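Local coordinates for histidine--tRNA ligase (Thermus thermophilus, PDB 1ADJ), which catalyses the ATP-dependent attachment of L-histidine to tRNA(His), releasing AMP and diphosphate, and works as a homodimeric class-II aminoacyl-tRNA synthetase, at residues T41-E46 against T77-G82; E81-M86 against Q126-A131. One frame throughout, in Å; residues are numbered along the deposited sequence.

Overall arrangement
Both contacts are buried in the catalytic region, their centres about 11 Å apart, and they share Glu-81 and Gly-82. Contact 1 joins strand 44-46 to strand 75-78 and is mostly backbone: antiparallel strand pairing, with an arginine that reaches across to the loop before strand 44-46. The first segment of contact 2 overlaps the end of 77-82 and sets the start of helix 83-92 against strand 123-132 of the large mixed sheet. Contact 2 relies on polar side chains gathered round the bound histidine, with Met-86 packed against the strand. The second subunit packs on contact 1 but does not touch contact 2. Ala-85 links the two, its CB packing on Glu-45 and Thr-41.

Contact 1. Residues T41-E46 against T77-G82; sequences TPIFEE and TLRPEG. With HIS (histidine), chain F.
Bends at chi2 (-123°) and chi3 (-78°) turn the Arg-79 chain along the 41-46 segment, so that its guanidinium arrives beside Thr-41, whose chi1 of 56° turns OG1 toward it. Arg-79 NH2 lies 2.7 Å from Thr-41 O, which sits at the guanidinium edge, and makes a weak hydrogen bond to Thr-41 OG1. Ile-43 CD1 covers one face of the same group, 4.2 Å from Arg-79 NH1. Farther along, the backbones pair as antiparallel strands. Glu-45 and Thr-77 form a hydrogen-bonded pair, with Glu-45 N to Thr-77 O at 3.1 Å and Thr-77 N to Glu-45 O at 2.9 Å. Phe-44 and Leu-78 are the adjoining non-hydrogen-bonded pair, and Phe-44 CB packs on Leu-78 CD1 at 4.3 Å. One more backbone bond, Arg-79 N to Ile-43 O (3.0 Å), follows past the end of strand 75-78. This strand pairing lies beside the dimer interface, where Ile-43 N bonds to Gln-123 of the second subunit and Phe-44 meets its Phe-66 edge-to-face. Strand 44-46 is at the edge, within this chain, of the antiparallel sheet 44-46, 75-78, 67-69; Arg-79 NH1 bonds to Pro-109 O of strand 102-111, and Glu-45 forms a salt bridge with Arg-88 of helix 83-92.

Contact 2. Residues E81-M86 against Q126-A131; sequences EGTAAM and QVNYEA. With HIS (histidine), chain F.
The histidine-binding site of this class-II catalytic domain is lined by the start of helix 83-92 and by strand 123-132, with Thr-83 and Glu-130 meeting across the contact. Their side chains cross at about a right angle, and Thr-83 OG1 gives a weak hydrogen bond to Glu-130 OE2 at 3.3 Å. The same hydroxyl oxygen accepts from the amino N of the bound histidine (2.6 Å), while Glu-130 OE1 accepts from its imidazole NE2 at 2.7 Å. Thr-83 thus holds the amino group and Glu-130 the imidazole. Asn-128 ND2 donates to Glu-130 OE2 at 2.8 Å, coming from above the carboxylate plane, 41° out of it. Met-86, bent at chi2, lies alongside Asn-128 but runs the opposite way, bringing its CE to 3.3 Å from Asn-128 ND2; its CB also packs on Glu-130 CG. Gly-82 passes close to the strand, its CA 4.0 Å from Asn-128 OD1. At the head of the helix, Glu-81 OE2 caps Ala-84 N (2.9 Å), on the syn side but tilted out of the carboxylate plane. Tyr-263 OH bonds to both Thr-83 OG1 and the ligand. Asn-128, with a weak bond from Thr-83, probably restrains the Glu-130 carboxylate and leaves OE1 to take the imidazole N-H in a bent bond (138°), with a weak further bond to Tyr-288 OH, consistent with selection of histidine by its ring N-H.

Contact 1. Residues T41-E46 against T77-G82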
loop_
_atom_site.group_PDB
_atom_site.type_symbol
_atom_site.label_atom_id
_atom_site.label_comp_id
_atom_site.label_asym_id
_atom_site.label_seq_id
_atom_site.Cartn_x
_atom_site.Cartn_y
_atom_site.Cartn_z
ATOM N N THR A 41 -8.979 -4.223 -0.787
ATOM C CA THR A 41 -10.050 -3.714 -1.629
ATOM C C THR A 41 -9.591 -2.434 -2.328
ATOM O O THR A 41 -8.647 -1.783 -1.870
ATOM C CB THR A 41 -11.322 -3.418 -0.800
ATOM O OG1 THR A 41 -11.013 -2.504 0.260
ATOM C CG2 THR A 41 -11.874 -4.689 -0.212
ATOM N N PRO A 42 -10.247 -2.059 -3.446
ATOM C CA PRO A 42 -9.906 -0.852 -4.208
ATOM C C PRO A 42 -9.955 0.412 -3.354
ATOM O O PRO A 42 -10.588 0.431 -2.306
ATOM C CB PRO A 42 -10.980 -0.825 -5.283
ATOM C CG PRO A 42 -11.236 -2.268 -5.527
ATOM C CD PRO A 42 -11.319 -2.805 -4.130
ATOM N N ILE A 43 -9.295 1.465 -3.817
ATOM C CA ILE A 43 -9.246 2.736 -3.104
ATOM C C ILE A 43 -10.615 3.422 -3.087
ATOM O O ILE A 43 -10.895 4.244 -2.213
ATOM C CB ILE A 43 -8.164 3.656 -3.722
ATOM C CG1 ILE A 43 -6.773 3.085 -3.430
ATOM C CG2 ILE A 43 -8.270 5.080 -3.194
ATOM C CD1 ILE A 43 -6.335 3.218 -1.994
ATOM N N PHE A 44 -11.466 3.093 -4.053
ATOM C CA PHE A 44 -12.803 3.674 -4.110
ATOM C C PHE A 44 -13.856 2.626 -4.442
ATOM O O PHE A 44 -13.557 1.586 -5.044
ATOM C CB PHE A 44 -12.888 4.894 -5.064
ATOM C CG PHE A 44 -12.284 4.670 -6.426
ATOM C CD1 PHE A 44 -12.864 3.788 -7.335
ATOM C CD2 PHE A 44 -11.129 5.348 -6.800
ATOM C CE1 PHE A 44 -12.304 3.583 -8.598
ATOM C CE2 PHE A 44 -10.555 5.152 -8.066
ATOM C CZ PHE A 44 -11.146 4.267 -8.965
ATOM N N GLU A 45 -15.077 2.888 -3.990
ATOM C CA GLU A 45 -16.210 1.998 -4.214
ATOM C C GLU A 45 -17.359 2.851 -4.747
ATOM O O GLU A 45 -17.263 4.087 -4.757
ATOM C CB GLU A 45 -16.661 1.377 -2.883
ATOM C CG GLU A 45 -15.647 0.483 -2.180
ATOM C CD GLU A 45 -15.705 -0.973 -2.633
ATOM O OE1 GLU A 45 -16.672 -1.357 -3.334
ATOM O OE2 GLU A 45 -14.783 -1.740 -2.274
ATOM N N GLU A 46 -18.433 2.201 -5.199
ATOM C CA GLU A 46 -19.607 2.932 -5.662
ATOM C C GLU A 46 -20.036 3.671 -4.412
ATOM O O GLU A 46 -20.113 3.065 -3.342
ATOM C CB GLU A 46 -20.736 1.987 -6.044
ATOM C CG GLU A 46 -20.478 1.123 -7.250
ATOM C CD GLU A 46 -21.702 0.309 -7.636
ATOM O OE1 GLU A 46 -22.825 0.866 -7.611
ATOM O OE2 GLU A 46 -21.543 -0.887 -7.963
ATOM N N THR A 77 -16.649 6.911 -4.498
ATOM C CA THR A 77 -16.197 7.550 -3.272
ATOM C C THR A 77 -14.936 6.926 -2.706
ATOM O O THR A 77 -14.777 5.701 -2.695
ATOM C CB THR A 77 -17.302 7.528 -2.199
ATOM O OG1 THR A 77 -18.439 8.257 -2.677
ATOM C CG2 THR A 77 -16.824 8.167 -0.914
ATOM N N LEU A 78 -14.014 7.793 -2.300
ATOM C CA LEU A 78 -12.756 7.387 -1.693
ATOM C C LEU A 78 -13.094 6.748 -0.351
ATOM O O LEU A 78 -13.694 7.383 0.528
ATOM C CB LEU A 78 -11.853 8.607 -1.477
ATOM C CG LEU A 78 -10.736 8.891 -2.483
ATOM C CD1 LEU A 78 -11.219 8.694 -3.903
ATOM C CD2 LEU A 78 -10.198 10.299 -2.274
ATOM N N ARG A 79 -12.743 5.473 -0.232
ATOM C CA ARG A 79 -12.970 4.671 0.969
ATOM C C ARG A 79 -12.590 5.390 2.268
ATOM O O ARG A 79 -11.431 5.763 2.483
ATOM C CB ARG A 79 -12.225 3.329 0.826
ATOM C CG ARG A 79 -11.710 2.732 2.109
ATOM C CD ARG A 79 -10.207 2.505 2.035
ATOM N NE ARG A 79 -9.867 1.319 1.258
ATOM C CZ ARG A 79 -8.632 0.861 1.084
ATOM N NH1 ARG A 79 -7.606 1.484 1.632
ATOM N NH2 ARG A 79 -8.427 -0.227 0.358
ATOM N N PRO A 80 -13.589 5.651 3.123
ATOM C CA PRO A 80 -13.400 6.329 4.412
ATOM C C PRO A 80 -13.217 5.346 5.568
ATOM O O PRO A 80 -12.793 5.729 6.657
ATOM C CB PRO A 80 -14.703 7.098 4.568
ATOM C CG PRO A 80 -15.695 6.125 4.027
ATOM C CD PRO A 80 -15.021 5.558 2.787
ATOM N N GLU A 81 -13.514 4.075 5.305
ATOM C CA GLU A 81 -13.440 3.013 6.298
ATOM C C GLU A 81 -13.451 1.674 5.556
ATOM O O GLU A 81 -13.938 1.599 4.424
ATOM C CB GLU A 81 -14.623 3.175 7.261
ATOM C CG GLU A 81 -15.229 1.913 7.844
ATOM C CD GLU A 81 -16.331 1.332 6.984
ATOM O OE1 GLU A 81 -16.883 2.041 6.115
ATOM O OE2 GLU A 81 -16.652 0.153 7.184
ATOM N N GLY A 82 -12.961 0.615 6.199
ATOM C CA GLY A 82 -12.874 -0.681 5.539
ATOM C C GLY A 82 -13.952 -1.746 5.628
ATOM O O GLY A 82 -14.106 -2.529 4.688
HETATM N N HIS F . -14.976 0.114 10.283
HETATM C CA HIS F . -14.606 0.419 11.662
HETATM C C HIS F . -13.872 1.750 11.777
HETATM O O HIS F . -13.718 2.411 10.733
HETATM C CB HIS F . -13.764 -0.720 12.252
HETATM C CG HIS F . -14.493 -2.024 12.319
HETATM N ND1 HIS F . -15.753 -2.139 12.863
HETATM C CD2 HIS F . -14.170 -3.255 11.857
HETATM C CE1 HIS F . -16.178 -3.380 12.730
HETATM N NE2 HIS F . -15.237 -4.077 12.123
HETATM O OXT HIS F . -13.485 2.136 12.905
#

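Contact 2. Residues E81-M86 against Q126-A131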
loop_
_atom_site.group_PDB
_atom_site.type_symbol
_atom_site.label_atom_id
_atom_site.label_comp_id
_atom_site.label_asym_id
_atom_site.label_seq_id
_atom_site.Cartn_x
_atom_site.Cartn_y
_atom_site.Cartn_z
ATOM N N GLU A 81 -13.514 4.075 5.305
ATOM C CA GLU A 81 -13.440 3.013 6.298
ATOM C C GLU A 81 -13.451 1.674 5.556
ATOM O O GLU A 81 -13.938 1.599 4.424
ATOM C CB GLU A 81 -14.623 3.175 7.261
ATOM C CG GLU A 81 -15.229 1.913 7.844
ATOM C CD GLU A 81 -16.331 1.332 6.984
ATOM O OE1 GLU A 81 -16.883 2.041 6.115
ATOM O OE2 GLU A 81 -16.652 0.153 7.184
ATOM N N GLY A 82 -12.961 0.615 6.199
ATOM C CA GLY A 82 -12.874 -0.681 5.539
ATOM C C GLY A 82 -13.952 -1.746 5.628
ATOM O O GLY A 82 -14.106 -2.529 4.688
ATOM N N THR A 83 -14.707 -1.790 6.720
ATOM C CA THR A 83 -15.743 -2.818 6.911
ATOM C C THR A 83 -16.748 -3.030 5.764
ATOM O O THR A 83 -16.912 -4.151 5.268
ATOM C CB THR A 83 -16.505 -2.577 8.225
ATOM O OG1 THR A 83 -15.571 -2.230 9.256
ATOM C CG2 THR A 83 -17.272 -3.822 8.629
ATOM N N ALA A 84 -17.419 -1.965 5.340
ATOM C CA ALA A 84 -18.394 -2.075 4.261
ATOM C C ALA A 84 -17.756 -2.693 3.014
ATOM O O ALA A 84 -18.324 -3.603 2.416
ATOM C CB ALA A 84 -18.987 -0.704 3.941
ATOM N N ALA A 85 -16.551 -2.240 2.670
ATOM C CA ALA A 85 -15.834 -2.748 1.503
ATOM C C ALA A 85 -15.549 -4.237 1.653
ATOM O O ALA A 85 -15.727 -5.018 0.711
ATOM C CB ALA A 85 -14.542 -1.980 1.302
ATOM N N MET A 86 -15.127 -4.624 2.853
ATOM C CA MET A 86 -14.829 -6.019 3.150
ATOM C C MET A 86 -16.079 -6.862 2.945
ATOM O O MET A 86 -16.026 -7.920 2.313
ATOM C CB MET A 86 -14.333 -6.166 4.587
ATOM C CG MET A 86 -13.022 -5.448 4.875
ATOM S SD MET A 86 -11.601 -6.300 4.180
ATOM C CE MET A 86 -10.708 -6.740 5.695
ATOM N N GLN A 126 -4.996 2.530 8.283
ATOM C CA GLN A 126 -5.450 1.651 9.338
ATOM C C GLN A 126 -5.356 0.174 9.000
ATOM O O GLN A 126 -5.329 -0.204 7.819
ATOM C CB GLN A 126 -6.882 2.012 9.771
ATOM C CG GLN A 126 -8.002 1.641 8.804
ATOM C CD GLN A 126 -9.376 2.078 9.314
ATOM O OE1 GLN A 126 -9.493 3.056 10.058
ATOM N NE2 GLN A 126 -10.420 1.351 8.917
ATOM N N VAL A 127 -5.191 -0.633 10.050
ATOM C CA VAL A 127 -5.141 -2.085 9.934
ATOM C C VAL A 127 -6.584 -2.458 10.223
ATOM O O VAL A 127 -7.165 -1.975 11.196
ATOM C CB VAL A 127 -4.207 -2.714 10.985
ATOM C CG1 VAL A 127 -4.366 -4.224 11.000
ATOM C CG2 VAL A 127 -2.765 -2.346 10.678
ATOM N N ASN A 128 -7.163 -3.293 9.374
ATOM C CA ASN A 128 -8.557 -3.674 9.501
ATOM C C ASN A 128 -8.702 -5.187 9.569
ATOM O O ASN A 128 -8.144 -5.899 8.732
ATOM C CB ASN A 128 -9.309 -3.119 8.292
ATOM C CG ASN A 128 -10.807 -3.246 8.413
ATOM O OD1 ASN A 128 -11.486 -2.318 8.872
ATOM N ND2 ASN A 128 -11.348 -4.356 7.921
ATOM N N TYR A 129 -9.412 -5.668 10.590
ATOM C CA TYR A 129 -9.661 -7.095 10.781
ATOM C C TYR A 129 -11.161 -7.327 10.712
ATOM O O TYR A 129 -11.935 -6.546 11.272
ATOM C CB TYR A 129 -9.141 -7.572 12.133
ATOM C CG TYR A 129 -9.608 -8.963 12.501
ATOM C CD1 TYR A 129 -9.084 -10.085 11.859
ATOM C CD2 TYR A 129 -10.585 -9.158 13.479
ATOM C CE1 TYR A 129 -9.518 -11.368 12.179
ATOM C CE2 TYR A 129 -11.027 -10.438 13.806
ATOM C CZ TYR A 129 -10.484 -11.539 13.149
ATOM O OH TYR A 129 -10.898 -12.815 13.460
ATOM N N GLU A 130 -11.553 -8.467 10.153
ATOM C CA GLU A 130 -12.957 -8.789 9.972
ATOM C C GLU A 130 -13.196 -10.301 10.100
ATOM O O GLU A 130 -12.434 -11.106 9.569
ATOM C CB GLU A 130 -13.353 -8.309 8.567
ATOM C CG GLU A 130 -14.529 -7.353 8.472
ATOM C CD GLU A 130 -14.398 -6.117 9.336
ATOM O OE1 GLU A 130 -14.827 -6.175 10.503
ATOM O OE2 GLU A 130 -13.915 -5.079 8.846
ATOM N N ALA A 131 -14.230 -10.683 10.841
ATOM C CA ALA A 131 -14.599 -12.094 11.004
ATOM C C ALA A 131 -16.056 -12.152 10.574
ATOM O O ALA A 131 -16.939 -11.608 11.249
ATOM C CB ALA A 131 -14.447 -12.532 12.442
HETATM N N HIS F . -14.976 0.114 10.283
HETATM C CA HIS F . -14.606 0.419 11.662
HETATM C C HIS F . -13.872 1.750 11.777
HETATM O O HIS F . -13.718 2.411 10.733
HETATM C CB HIS F . -13.764 -0.720 12.252
HETATM C CG HIS F . -14.493 -2.024 12.319
HETATM N ND1 HIS F . -15.753 -2.139 12.863
HETATM C CD2 HIS F . -14.170 -3.255 11.857
HETATM C CE1 HIS F . -16.178 -3.380 12.730
HETATM N NE2 HIS F . -15.237 -4.077 12.123
HETATM O OXT HIS F . -13.485 2.136 12.905
#